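Local coordinates for protein heroin esterase (Rhodococcus sp., PDB 1LZL) that probably hydrolyses acetyl ester bonds, including those of heroin, with an alpha/beta-hydrolase fold, at residues I67-P72 with L147-S152; W84-G89 with A95-P100; Y220-S225 with P232-Y237; H283-T288 with A305-T310. All coordinates share one frame; numbering follows the deposited sequence.

Contact 1: residues I67-P72 with L147-S152; sequences IRFVTP and LGIDPS
Phe69 reaches from strand 65-72 to the chain that leads out of helix 144-147, and its ring alone spans the gap to Leu147 and Ile149. CB leaves the strand in the direction of 147-152, and with CG anti to the backbone N (chi1 -175°) the ring is carried outward from the sheet. CG and the two delta carbons have no close partner in 147-152; the side chain also packs on Leu54 and Ala112 of the flanking strands 49-56 and 112-116. Farther out the ring splits its partners. CE1 meets the end of Ile149, with CD1 of that residue 3.9 Å away, approaching the ring obliquely. On the other flank CE2 lies 4.1 Å from Leu147 O. The tip, CZ, touches both: it is 3.9 Å from Leu147 O, which sits at the ring edge, and 4.0 Å from Ile149 CD1. Leu147 CB adds a looser apolar neighbour, 4.3 Å from CZ. No hydrogen bond joins the segments. In the alpha/beta-hydrolase fold this joins the antiparallel end of the central sheet to the connection from helix 144-147 into strand 153-159. Gly148 turns the chain there with positive phi in a Schellman motif, after which Ile149 extends its CD1 to the phenylalanine. Beyond it Asp150 forms an Asx turn: its OD1 accepts from Ser152 N at 3.0 Å and from Ser152 OG at 2.8 Å, both from the same face of the carboxylate, while OD2 pairs with Arg153.

Contact 2: residues W84-G89 with A95-P100; sequences WIHGGG and AESSDP
Ser98 meets both Trp84 and His86, and the tight half of the contact lies around its hydroxyl. OG sits at the indole edge, in the ring plane, 3.1 Å from Trp84 NE1, which donates a weak, bent hydrogen bond (149°). The methylene follows closely, Ser98 CB lying 3.4 Å from the same nitrogen. Roughly at right angles to the hydrogen bond, His86 CB comes within 3.3 Å of Ser98 OG. Next to this, the imidazole approaches the start of 95-100, with His86 CD2 3.4 Å from Ala95 N, an amide that is bonded to Glu117. His86, Gly87, Gly88 and Gly89 match the HGGG sequence of the hormone-sensitive lipase family, whose main-chain amides form the oxyanion hole; the same role is probable in this esterase. Trp84, at the end of strand 79-85, also touches the probable nucleophile elbow, and 95-100 opens the helix of the beta-alpha-beta unit that continues into strand 112-116. The imidazole is turned between its backbone N and carbonyl carbon (chi1 71°), which lets ND1 bond Gly87 O at 2.7 Å. That donor lies in the plane of the carbonyl, on a lone pair, and the bond, together with stacking on Tyr118, holds the ring in place beside the glycine loop. The contact is slacker toward the partly exposed Ser97: its OG stays 4.2 Å from His86 CB and bonds Thr94 O instead. Beyond His86 the partly exposed Gly87 and Gly88 make no contact with 95-100, and positive phi at Gly88 and Gly89 bends the loop onward.

Contact 3: residues Y220-S225 with P232-Y237; sequences YYLGES and PDVSIY
Tyr221 and Leu222, the last residues of helix 211-222, both point at the loop 232-237 but meet it in different ways. Leu222 approaches Val234 methyl to methyl: CD1 stands 4.3 Å from Val234 CG1, and each methyl passes the other at a slant instead of head-on. Tyr221 holds CG anti to its backbone N (chi1 -174°), which sends the phenol alongside the leucine and past the valine to the farther end of the loop. Its OH stops 4.4 Å from Tyr237 O, a gap filled by a water. That water lies 2.8 Å from Tyr221 OH and 2.8 Å from Tyr237 O, and probably donates to the carbonyl, so the link across the polar end is indirect. The two segments mark the exit from helix 211-222 and the start of the long irregular connection to strand 252-257 in the alpha/beta-hydrolase fold; Gly223, with positive phi, ends the helix and lets the chain loop out before it returns. Tyr221 is buried, stacking on Phe90 and touching Leu165 of helix 161-176. The ring of Tyr237 does not join it: the planes of the two phenols are inclined by about 76°, and the Tyr237 ring leads away toward helix 161-176. There its OH bonds Asp175 and Lys172 makes a cation-pi contact with it. Ile236 CG1 lies over the centre of one face, 3.8 Å above the plane. An ST turn bends the loop just before this tyrosine, Ser235 OG accepting from Tyr237 N at 3.0 Å.

Contact 4: residues H283-T288 with A305-T310; sequences HSFPGT and AAEALT. Unlike the reference sequence in segment 305-310: Glu307 (reference Lys), Ala308 (reference Pro), Leu309 (reference His), Thr310 (reference Cys).
With CG anti to its backbone N (chi1 -160°), His283 swings its imidazole off the strand toward the helix, and Glu307, likewise anti at its first torsion and extended beyond CG, brings its carboxylate out to meet it. ND1 of His283 donates to Glu307 OE2 over 2.6 Å, a short and nearly straight bond (163°) that uses the syn lone pair of the oxygen. Ring and carboxylate are close to coplanar, 27° apart, and the carboxylate lies at the imidazole edge. Phe285, two residues along the strand, covers one face of the imidazole, its CZ 3.2 Å above that plane and offset toward the rim, and the same CZ lies 3.7 Å from Glu307 OE2. This oxygen also bonds Tyr253 OH, so two hydrogen bonds meet at it, which would be expected to favour the carboxylate's negative charge. Past the strand, Thr288 OG1 donates to Phe285 O at 2.9 Å from well above the carbonyl plane. The His-carboxylate bond ties 280-285, the outermost strand at this end of the sheet, to the C-terminal helix 299-315 that packs against it in the alpha/beta-hydrolase fold.

How the contacts relate
Contacts 1, 2 and 4 all reach the central sheet, whereas contact 3 lies away from it. Contacts 1 and 2 touch, although their centres are about 17 Å apart: Arg68 NH2 makes a salt bridge with Asp99 OD2 at 2.8 Å, joining strand 65-72 to the start of helix 99-109. Contact 2 lies beside the probable active site, its Trp84 touching the elbow that carries Ser160, the likely nucleophile of a triad with Asp260 and His290. Contact 3 comes within about 5 Å of contact 2, nearest atoms, without touching. Contact 4, about 31 Å from contact 3 between centres, lies across the chain's centre, on the strand that precedes His290.

Contact 1: residues I67-P72 with L147-S152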
loop_
_atom_site.group_PDB
_atom_site.type_symbol
_atom_site.label_atom_id
_atom_site.label_comp_id
_atom_site.label_asym_id
_atom_site.label_seq_id
_atom_site.Cartn_x
_atom_site.Cartn_y
_atom_site.Cartn_z
ATOM N N ILE A 67 6.977 -12.531 6.762
ATOM C CA ILE A 67 6.210 -12.442 5.546
ATOM C C ILE A 67 5.095 -13.491 5.596
ATOM O O ILE A 67 5.364 -14.683 5.803
ATOM C CB ILE A 67 7.093 -12.688 4.313
ATOM C CG1 ILE A 67 8.192 -11.618 4.227
ATOM C CG2 ILE A 67 6.257 -12.769 3.043
ATOM C CD1 ILE A 67 9.235 -11.999 3.168
ATOM N N ARG A 68 3.867 -13.067 5.395
ATOM C CA ARG A 68 2.752 -14.003 5.225
ATOM C C ARG A 68 2.719 -14.352 3.746
ATOM O O ARG A 68 2.325 -13.542 2.894
ATOM C CB ARG A 68 1.435 -13.388 5.672
ATOM C CG ARG A 68 1.435 -12.981 7.134
ATOM C CD ARG A 68 0.168 -12.344 7.604
ATOM N NE ARG A 68 -1.058 -13.137 7.694
ATOM C CZ ARG A 68 -1.311 -14.014 8.645
ATOM N NH1 ARG A 68 -0.413 -14.258 9.595
ATOM N NH2 ARG A 68 -2.478 -14.622 8.604
ATOM N N PHE A 69 3.140 -15.568 3.434
ATOM C CA PHE A 69 3.402 -15.996 2.057
ATOM C C PHE A 69 2.284 -16.923 1.618
ATOM O O PHE A 69 2.124 -18.069 2.102
ATOM C CB PHE A 69 4.771 -16.667 2.014
ATOM C CG PHE A 69 5.227 -17.051 0.621
ATOM C CD1 PHE A 69 5.353 -16.073 -0.349
ATOM C CD2 PHE A 69 5.561 -18.362 0.283
ATOM C CE1 PHE A 69 5.808 -16.357 -1.639
ATOM C CE2 PHE A 69 5.988 -18.682 -0.996
ATOM C CZ PHE A 69 6.085 -17.680 -1.958
ATOM N N VAL A 70 1.458 -16.415 0.733
ATOM C CA VAL A 70 0.239 -17.005 0.220
ATOM C C VAL A 70 0.514 -17.618 -1.139
ATOM O O VAL A 70 0.995 -16.934 -2.068
ATOM C CB VAL A 70 -0.911 -15.989 0.143
ATOM C CG1 VAL A 70 -2.235 -16.686 -0.221
ATOM C CG2 VAL A 70 -1.061 -15.230 1.465
ATOM N N THR A 71 0.236 -18.913 -1.259
ATOM C CA THR A 71 0.459 -19.557 -2.564
ATOM C C THR A 71 -0.789 -20.285 -3.051
ATOM O O THR A 71 -1.600 -20.808 -2.285
ATOM C CB THR A 71 1.657 -20.516 -2.508
ATOM O OG1 THR A 71 1.454 -21.403 -1.392
ATOM C CG2 THR A 71 2.950 -19.760 -2.218
ATOM N N PRO A 72 -1.019 -20.321 -4.341
ATOM C CA PRO A 72 -2.221 -21.010 -4.816
ATOM C C PRO A 72 -1.991 -22.520 -4.798
ATOM O O PRO A 72 -0.883 -22.967 -5.077
ATOM C CB PRO A 72 -2.321 -20.524 -6.255
ATOM C CG PRO A 72 -0.949 -20.122 -6.653
ATOM C CD PRO A 72 -0.202 -19.711 -5.437
ATOM N N LEU A 147 11.525 -20.719 -3.457
ATOM C CA LEU A 147 10.166 -20.341 -3.118
ATOM C C LEU A 147 9.178 -20.565 -4.248
ATOM O O LEU A 147 7.971 -20.373 -4.103
ATOM C CB LEU A 147 10.122 -18.856 -2.731
ATOM C CG LEU A 147 10.801 -18.451 -1.429
ATOM C CD1 LEU A 147 10.643 -16.952 -1.250
ATOM C CD2 LEU A 147 10.222 -19.143 -0.214
ATOM N N GLY A 148 9.649 -20.981 -5.419
ATOM C CA GLY A 148 8.740 -21.300 -6.503
ATOM C C GLY A 148 8.248 -20.027 -7.198
ATOM O O GLY A 148 7.159 -20.004 -7.796
ATOM N N ILE A 149 9.103 -19.016 -7.113
ATOM C CA ILE A 149 8.853 -17.684 -7.674
ATOM C C ILE A 149 9.672 -17.414 -8.931
ATOM O O ILE A 149 10.871 -17.716 -9.027
ATOM C CB ILE A 149 9.190 -16.600 -6.629
ATOM C CG1 ILE A 149 8.187 -16.626 -5.471
ATOM C CG2 ILE A 149 9.284 -15.237 -7.287
ATOM C CD1 ILE A 149 8.609 -15.740 -4.313
ATOM N N ASP A 150 9.032 -16.779 -9.920
ATOM C CA ASP A 150 9.732 -16.301 -11.106
ATOM C C ASP A 150 10.346 -14.934 -10.821
ATOM O O ASP A 150 9.636 -13.932 -10.704
ATOM C CB ASP A 150 8.777 -16.239 -12.306
ATOM C CG ASP A 150 9.443 -15.746 -13.568
ATOM O OD1 ASP A 150 10.611 -15.306 -13.573
ATOM O OD2 ASP A 150 8.761 -15.826 -14.629
ATOM N N PRO A 151 11.654 -14.822 -10.698
ATOM C CA PRO A 151 12.272 -13.571 -10.231
ATOM C C PRO A 151 12.132 -12.437 -11.243
ATOM O O PRO A 151 12.304 -11.256 -10.933
ATOM C CB PRO A 151 13.749 -13.958 -10.025
ATOM C CG PRO A 151 13.926 -15.128 -10.990
ATOM C CD PRO A 151 12.640 -15.892 -11.005
ATOM N N SER A 152 11.808 -12.805 -12.481
ATOM C CA SER A 152 11.584 -11.814 -13.525
ATOM C C SER A 152 10.163 -11.273 -13.443
ATOM O O SER A 152 9.811 -10.365 -14.228
ATOM C CB SER A 152 11.839 -12.407 -14.917
ATOM O OG SER A 152 10.708 -13.154 -15.374
#

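Contact 2: residues W84-G89 with A95-P100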
loop_
_atom_site.group_PDB
_atom_site.type_symbol
_atom_site.label_atom_id
_atom_site.label_comp_id
_atom_site.label_asym_id
_atom_site.label_seq_id
_atom_site.Cartn_x
_atom_site.Cartn_y
_atom_site.Cartn_z
ATOM N N TRP A 84 3.342 -7.399 -1.096
ATOM C CA TRP A 84 2.246 -6.545 -0.714
ATOM C C TRP A 84 2.518 -5.909 0.643
ATOM O O TRP A 84 3.046 -6.577 1.544
ATOM C CB TRP A 84 0.927 -7.383 -0.601
ATOM C CG TRP A 84 -0.203 -6.463 -0.210
ATOM C CD1 TRP A 84 -0.819 -6.387 0.988
ATOM C CD2 TRP A 84 -0.792 -5.490 -1.066
ATOM N NE1 TRP A 84 -1.782 -5.422 0.946
ATOM C CE2 TRP A 84 -1.794 -4.859 -0.298
ATOM C CE3 TRP A 84 -0.611 -5.085 -2.385
ATOM C CZ2 TRP A 84 -2.609 -3.839 -0.792
ATOM C CZ3 TRP A 84 -1.416 -4.065 -2.900
ATOM C CH2 TRP A 84 -2.415 -3.451 -2.096
ATOM N N ILE A 85 2.148 -4.646 0.789
ATOM C CA ILE A 85 2.440 -3.869 1.990
ATOM C C ILE A 85 1.166 -3.181 2.441
ATOM O O ILE A 85 0.559 -2.331 1.754
ATOM C CB ILE A 85 3.554 -2.836 1.676
ATOM C CG1 ILE A 85 4.768 -3.522 1.011
ATOM C CG2 ILE A 85 3.939 -2.071 2.915
ATOM C CD1 ILE A 85 5.748 -2.528 0.391
ATOM N N HIS A 86 0.711 -3.536 3.649
ATOM C CA HIS A 86 -0.552 -3.032 4.164
ATOM C C HIS A 86 -0.455 -1.557 4.552
ATOM O O HIS A 86 0.621 -1.017 4.709
ATOM C CB HIS A 86 -1.000 -3.804 5.401
ATOM C CG HIS A 86 -0.177 -3.535 6.629
ATOM N ND1 HIS A 86 -0.400 -2.462 7.460
ATOM C CD2 HIS A 86 0.842 -4.251 7.226
ATOM C CE1 HIS A 86 0.449 -2.471 8.470
ATOM N NE2 HIS A 86 1.216 -3.539 8.377
ATOM N N GLY A 87 -1.686 -0.963 4.667
ATOM C CA GLY A 87 -1.744 0.431 5.038
ATOM C C GLY A 87 -1.979 0.709 6.502
ATOM O O GLY A 87 -1.785 -0.196 7.333
ATOM N N GLY A 88 -2.355 1.929 6.860
ATOM C CA GLY A 88 -2.507 2.247 8.296
ATOM C C GLY A 88 -1.691 3.454 8.687
ATOM O O GLY A 88 -1.311 3.662 9.865
ATOM N N GLY A 89 -1.416 4.367 7.755
ATOM C CA GLY A 89 -0.777 5.609 8.101
ATOM C C GLY A 89 0.605 5.496 8.716
ATOM O O GLY A 89 1.066 6.448 9.358
ATOM N N ALA A 95 0.068 -7.062 8.920
ATOM C CA ALA A 95 -0.005 -7.783 7.656
ATOM C C ALA A 95 -1.273 -8.608 7.572
ATOM O O ALA A 95 -1.848 -8.634 6.474
ATOM C CB ALA A 95 1.216 -8.680 7.445
ATOM N N GLU A 96 -1.716 -9.239 8.662
ATOM C CA GLU A 96 -2.900 -10.111 8.473
ATOM C C GLU A 96 -4.119 -9.328 8.016
ATOM O O GLU A 96 -5.060 -9.855 7.409
ATOM C CB GLU A 96 -3.172 -10.822 9.808
ATOM C CG GLU A 96 -4.276 -11.836 9.791
ATOM C CD GLU A 96 -4.778 -12.131 11.199
ATOM O OE1 GLU A 96 -4.231 -11.598 12.201
ATOM O OE2 GLU A 96 -5.746 -12.932 11.268
ATOM N N SER A 97 -4.178 -8.041 8.300
ATOM C CA SER A 97 -5.329 -7.233 7.895
ATOM C C SER A 97 -5.466 -7.238 6.373
ATOM O O SER A 97 -6.593 -6.983 5.915
ATOM C CB SER A 97 -5.255 -5.803 8.450
ATOM O OG SER A 97 -4.232 -5.065 7.791
ATOM N N SER A 98 -4.400 -7.533 5.623
ATOM C CA SER A 98 -4.504 -7.626 4.168
ATOM C C SER A 98 -4.683 -9.054 3.669
ATOM O O SER A 98 -4.672 -9.269 2.439
ATOM C CB SER A 98 -3.270 -7.010 3.512
ATOM O OG SER A 98 -3.187 -5.624 3.654
ATOM N N ASP A 99 -4.870 -10.012 4.563
ATOM C CA ASP A 99 -5.110 -11.371 4.063
ATOM C C ASP A 99 -6.240 -11.478 3.041
ATOM O O ASP A 99 -6.037 -12.201 2.058
ATOM C CB ASP A 99 -5.434 -12.304 5.238
ATOM C CG ASP A 99 -4.268 -12.833 6.021
ATOM O OD1 ASP A 99 -3.079 -12.530 5.730
ATOM O OD2 ASP A 99 -4.492 -13.619 6.980
ATOM N N PRO A 100 -7.363 -10.785 3.151
ATOM C CA PRO A 100 -8.424 -10.956 2.133
ATOM C C PRO A 100 -7.944 -10.710 0.713
ATOM O O PRO A 100 -8.131 -11.520 -0.193
ATOM C CB PRO A 100 -9.481 -9.937 2.578
ATOM C CG PRO A 100 -9.333 -9.893 4.078
ATOM C CD PRO A 100 -7.822 -9.879 4.232
#

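Contact 3: residues Y220-S225 with P232-Y237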
loop_
_atom_site.group_PDB
_atom_site.type_symbol
_atom_site.label_atom_id
_atom_site.label_comp_id
_atom_site.label_asym_id
_atom_site.label_seq_id
_atom_site.Cartn_x
_atom_site.Cartn_y
_atom_site.Cartn_z
ATOM N N TYR A 220 4.617 10.771 13.124
ATOM C CA TYR A 220 4.968 9.474 13.703
ATOM C C TYR A 220 6.051 8.784 12.883
ATOM O O TYR A 220 6.988 8.222 13.468
ATOM C CB TYR A 220 3.743 8.558 13.741
ATOM C CG TYR A 220 2.685 8.994 14.722
ATOM C CD1 TYR A 220 3.027 9.619 15.916
ATOM C CD2 TYR A 220 1.362 8.742 14.449
ATOM C CE1 TYR A 220 1.986 9.987 16.780
ATOM C CE2 TYR A 220 0.316 9.105 15.299
ATOM C CZ TYR A 220 0.667 9.727 16.469
ATOM O OH TYR A 220 -0.341 10.103 17.328
ATOM N N TYR A 221 5.903 8.808 11.559
ATOM C CA TYR A 221 6.843 8.056 10.703
ATOM C C TYR A 221 8.238 8.664 10.643
ATOM O O TYR A 221 9.251 7.967 10.713
ATOM C CB TYR A 221 6.227 8.074 9.289
ATOM C CG TYR A 221 6.938 7.245 8.240
ATOM C CD1 TYR A 221 7.505 6.003 8.519
ATOM C CD2 TYR A 221 6.999 7.718 6.940
ATOM C CE1 TYR A 221 8.135 5.283 7.509
ATOM C CE2 TYR A 221 7.614 7.015 5.916
ATOM C CZ TYR A 221 8.185 5.777 6.234
ATOM O OH TYR A 221 8.803 5.028 5.230
ATOM N N LEU A 222 8.319 9.991 10.486
ATOM C CA LEU A 222 9.622 10.616 10.276
ATOM C C LEU A 222 10.319 10.966 11.598
ATOM O O LEU A 222 11.559 11.111 11.565
ATOM C CB LEU A 222 9.432 11.866 9.413
ATOM C CG LEU A 222 8.826 11.500 8.011
ATOM C CD1 LEU A 222 8.718 12.750 7.159
ATOM C CD2 LEU A 222 9.639 10.424 7.303
ATOM N N GLY A 223 9.562 11.038 12.688
ATOM C CA GLY A 223 10.209 11.163 13.997
ATOM C C GLY A 223 10.299 12.579 14.569
ATOM O O GLY A 223 9.953 13.575 13.924
ATOM N N GLU A 224 10.778 12.650 15.809
ATOM C CA GLU A 224 10.630 13.834 16.654
ATOM C C GLU A 224 11.563 14.951 16.210
ATOM O O GLU A 224 11.468 16.106 16.675
ATOM C CB GLU A 224 10.848 13.481 18.123
ATOM C CG GLU A 224 9.866 12.418 18.663
ATOM C CD GLU A 224 8.518 13.066 18.965
ATOM O OE1 GLU A 224 8.399 14.260 18.597
ATOM O OE2 GLU A 224 7.620 12.393 19.537
ATOM N N SER A 225 12.460 14.654 15.290
ATOM C CA SER A 225 13.390 15.581 14.667
ATOM C C SER A 225 12.862 16.250 13.412
ATOM O O SER A 225 13.253 17.334 12.976
ATOM C CB SER A 225 14.613 14.778 14.182
ATOM O OG SER A 225 15.449 15.497 13.288
ATOM N N PRO A 232 14.024 20.276 4.633
ATOM C CA PRO A 232 14.778 19.873 3.444
ATOM C C PRO A 232 15.419 18.498 3.565
ATOM O O PRO A 232 15.906 17.942 2.572
ATOM C CB PRO A 232 15.895 20.933 3.361
ATOM C CG PRO A 232 16.145 21.321 4.781
ATOM C CD PRO A 232 14.771 21.296 5.412
ATOM N N ASP A 233 15.480 17.905 4.764
ATOM C CA ASP A 233 16.173 16.628 4.819
ATOM C C ASP A 233 15.198 15.458 4.867
ATOM O O ASP A 233 15.293 14.689 5.821
ATOM C CB ASP A 233 17.082 16.501 6.035
ATOM C CG ASP A 233 18.206 17.495 6.153
ATOM O OD1 ASP A 233 18.613 18.030 5.096
ATOM O OD2 ASP A 233 18.657 17.718 7.304
ATOM N N VAL A 234 14.312 15.314 3.876
ATOM C CA VAL A 234 13.431 14.160 3.827
ATOM C C VAL A 234 13.817 13.247 2.673
ATOM O O VAL A 234 13.898 13.666 1.504
ATOM C CB VAL A 234 11.952 14.607 3.689
ATOM C CG1 VAL A 234 11.070 13.368 3.631
ATOM C CG2 VAL A 234 11.563 15.499 4.852
ATOM N N SER A 235 14.085 11.965 2.982
ATOM C CA SER A 235 14.440 11.007 1.947
ATOM C C SER A 235 13.338 10.761 0.921
ATOM O O SER A 235 12.153 10.683 1.247
ATOM C CB SER A 235 14.762 9.672 2.656
ATOM O OG SER A 235 15.066 8.696 1.629
ATOM N N ILE A 236 13.754 10.640 -0.346
ATOM C CA ILE A 236 12.786 10.270 -1.392
ATOM C C ILE A 236 12.220 8.878 -1.108
ATOM O O ILE A 236 11.147 8.590 -1.670
ATOM C CB ILE A 236 13.413 10.293 -2.792
ATOM C CG1 ILE A 236 14.489 9.200 -2.983
ATOM C CG2 ILE A 236 13.891 11.697 -3.109
ATOM C CD1 ILE A 236 14.940 9.076 -4.422
ATOM N N TYR A 237 12.874 8.053 -0.295
ATOM C CA TYR A 237 12.286 6.752 0.000
ATOM C C TYR A 237 11.206 6.864 1.090
ATOM O O TYR A 237 10.393 5.926 1.200
ATOM C CB TYR A 237 13.366 5.756 0.407
ATOM C CG TYR A 237 14.524 5.745 -0.574
ATOM C CD1 TYR A 237 14.345 5.434 -1.900
ATOM C CD2 TYR A 237 15.816 6.048 -0.179
ATOM C CE1 TYR A 237 15.372 5.415 -2.813
ATOM C CE2 TYR A 237 16.872 6.045 -1.074
ATOM C CZ TYR A 237 16.658 5.710 -2.393
ATOM O OH TYR A 237 17.715 5.736 -3.287
HETATM O O HOH W 1 7.989 5.415 2.617
#

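Contact 4: residues H283-T288 with A305-T310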
loop_
_atom_site.group_PDB
_atom_site.type_symbol
_atom_site.label_atom_id
_atom_site.label_comp_id
_atom_site.label_asym_id
_atom_site.label_seq_id
_atom_site.Cartn_x
_atom_site.Cartn_y
_atom_site.Cartn_z
ATOM N N HIS A 283 -6.333 5.776 -12.197
ATOM C CA HIS A 283 -7.785 5.803 -12.100
ATOM C C HIS A 283 -8.208 6.486 -10.811
ATOM O O HIS A 283 -7.932 5.953 -9.722
ATOM C CB HIS A 283 -8.294 4.368 -12.168
ATOM C CG HIS A 283 -9.741 4.294 -12.562
ATOM N ND1 HIS A 283 -10.314 3.090 -12.924
ATOM C CD2 HIS A 283 -10.699 5.230 -12.658
ATOM C CE1 HIS A 283 -11.585 3.312 -13.220
ATOM N NE2 HIS A 283 -11.866 4.608 -13.080
ATOM N N SER A 284 -8.828 7.666 -10.959
ATOM C CA SER A 284 -9.475 8.327 -9.807
ATOM C C SER A 284 -10.947 7.993 -9.886
ATOM O O SER A 284 -11.648 8.306 -10.870
ATOM C CB SER A 284 -9.228 9.814 -9.860
ATOM O OG SER A 284 -9.434 10.485 -8.600
ATOM N N PHE A 285 -11.462 7.331 -8.846
ATOM C CA PHE A 285 -12.821 6.789 -8.880
ATOM C C PHE A 285 -13.783 7.844 -8.350
ATOM O O PHE A 285 -13.417 8.599 -7.406
ATOM C CB PHE A 285 -12.890 5.529 -7.994
ATOM C CG PHE A 285 -12.296 4.299 -8.654
ATOM C CD1 PHE A 285 -10.928 4.063 -8.541
ATOM C CD2 PHE A 285 -13.078 3.417 -9.404
ATOM C CE1 PHE A 285 -10.319 2.980 -9.163
ATOM C CE2 PHE A 285 -12.486 2.316 -10.038
ATOM C CZ PHE A 285 -11.123 2.120 -9.910
ATOM N N PRO A 286 -14.966 7.983 -8.936
ATOM C CA PRO A 286 -15.901 9.035 -8.530
ATOM C C PRO A 286 -16.707 8.641 -7.291
ATOM O O PRO A 286 -17.067 7.469 -7.116
ATOM C CB PRO A 286 -16.807 9.104 -9.777
ATOM C CG PRO A 286 -16.904 7.682 -10.233
ATOM C CD PRO A 286 -15.489 7.131 -10.036
ATOM N N GLY A 287 -16.988 9.645 -6.473
ATOM C CA GLY A 287 -17.991 9.416 -5.407
ATOM C C GLY A 287 -17.481 8.574 -4.266
ATOM O O GLY A 287 -18.215 8.048 -3.428
ATOM N N THR A 288 -16.180 8.390 -4.160
ATOM C CA THR A 288 -15.521 7.499 -3.212
ATOM C C THR A 288 -14.772 8.272 -2.132
ATOM O O THR A 288 -14.656 9.499 -2.206
ATOM C CB THR A 288 -14.520 6.610 -3.967
ATOM O OG1 THR A 288 -13.690 7.482 -4.737
ATOM C CG2 THR A 288 -15.248 5.664 -4.896
ATOM N N ALA A 305 -12.070 -3.322 -7.469
ATOM C CA ALA A 305 -11.448 -4.627 -7.168
ATOM C C ALA A 305 -11.178 -5.481 -8.382
ATOM O O ALA A 305 -10.133 -6.127 -8.528
ATOM C CB ALA A 305 -12.336 -5.385 -6.155
ATOM N N ALA A 306 -12.159 -5.500 -9.290
ATOM C CA ALA A 306 -11.959 -6.264 -10.540
ATOM C C ALA A 306 -10.813 -5.695 -11.342
ATOM O O ALA A 306 -9.986 -6.410 -11.920
ATOM C CB ALA A 306 -13.252 -6.277 -11.337
ATOM N N GLU A 307 -10.762 -4.350 -11.387
ATOM C CA GLU A 307 -9.687 -3.733 -12.173
ATOM C C GLU A 307 -8.339 -3.957 -11.535
ATOM O O GLU A 307 -7.336 -4.113 -12.225
ATOM C CB GLU A 307 -9.957 -2.236 -12.256
ATOM C CG GLU A 307 -8.909 -1.431 -13.034
ATOM C CD GLU A 307 -9.438 -0.019 -13.250
ATOM O OE1 GLU A 307 -10.379 0.188 -14.067
ATOM O OE2 GLU A 307 -8.931 0.909 -12.595
ATOM N N ALA A 308 -8.268 -4.011 -10.214
ATOM C CA ALA A 308 -6.991 -4.270 -9.533
ATOM C C ALA A 308 -6.458 -5.632 -9.973
ATOM O O ALA A 308 -5.292 -5.785 -10.290
ATOM C CB ALA A 308 -7.133 -4.197 -8.031
ATOM N N LEU A 309 -7.335 -6.643 -10.018
ATOM C CA LEU A 309 -6.872 -7.975 -10.453
ATOM C C LEU A 309 -6.459 -7.986 -11.928
ATOM O O LEU A 309 -5.437 -8.579 -12.266
ATOM C CB LEU A 309 -7.994 -8.982 -10.212
ATOM C CG LEU A 309 -8.305 -9.348 -8.762
ATOM C CD1 LEU A 309 -9.420 -10.402 -8.771
ATOM C CD2 LEU A 309 -7.103 -9.875 -7.993
ATOM N N THR A 310 -7.262 -7.316 -12.763
ATOM C CA THR A 310 -6.908 -7.186 -14.176
ATOM C C THR A 310 -5.533 -6.531 -14.330
ATOM O O THR A 310 -4.653 -6.958 -15.090
ATOM C CB THR A 310 -7.971 -6.402 -14.947
ATOM O OG1 THR A 310 -9.150 -7.238 -15.006
ATOM C CG2 THR A 310 -7.561 -6.183 -16.383
#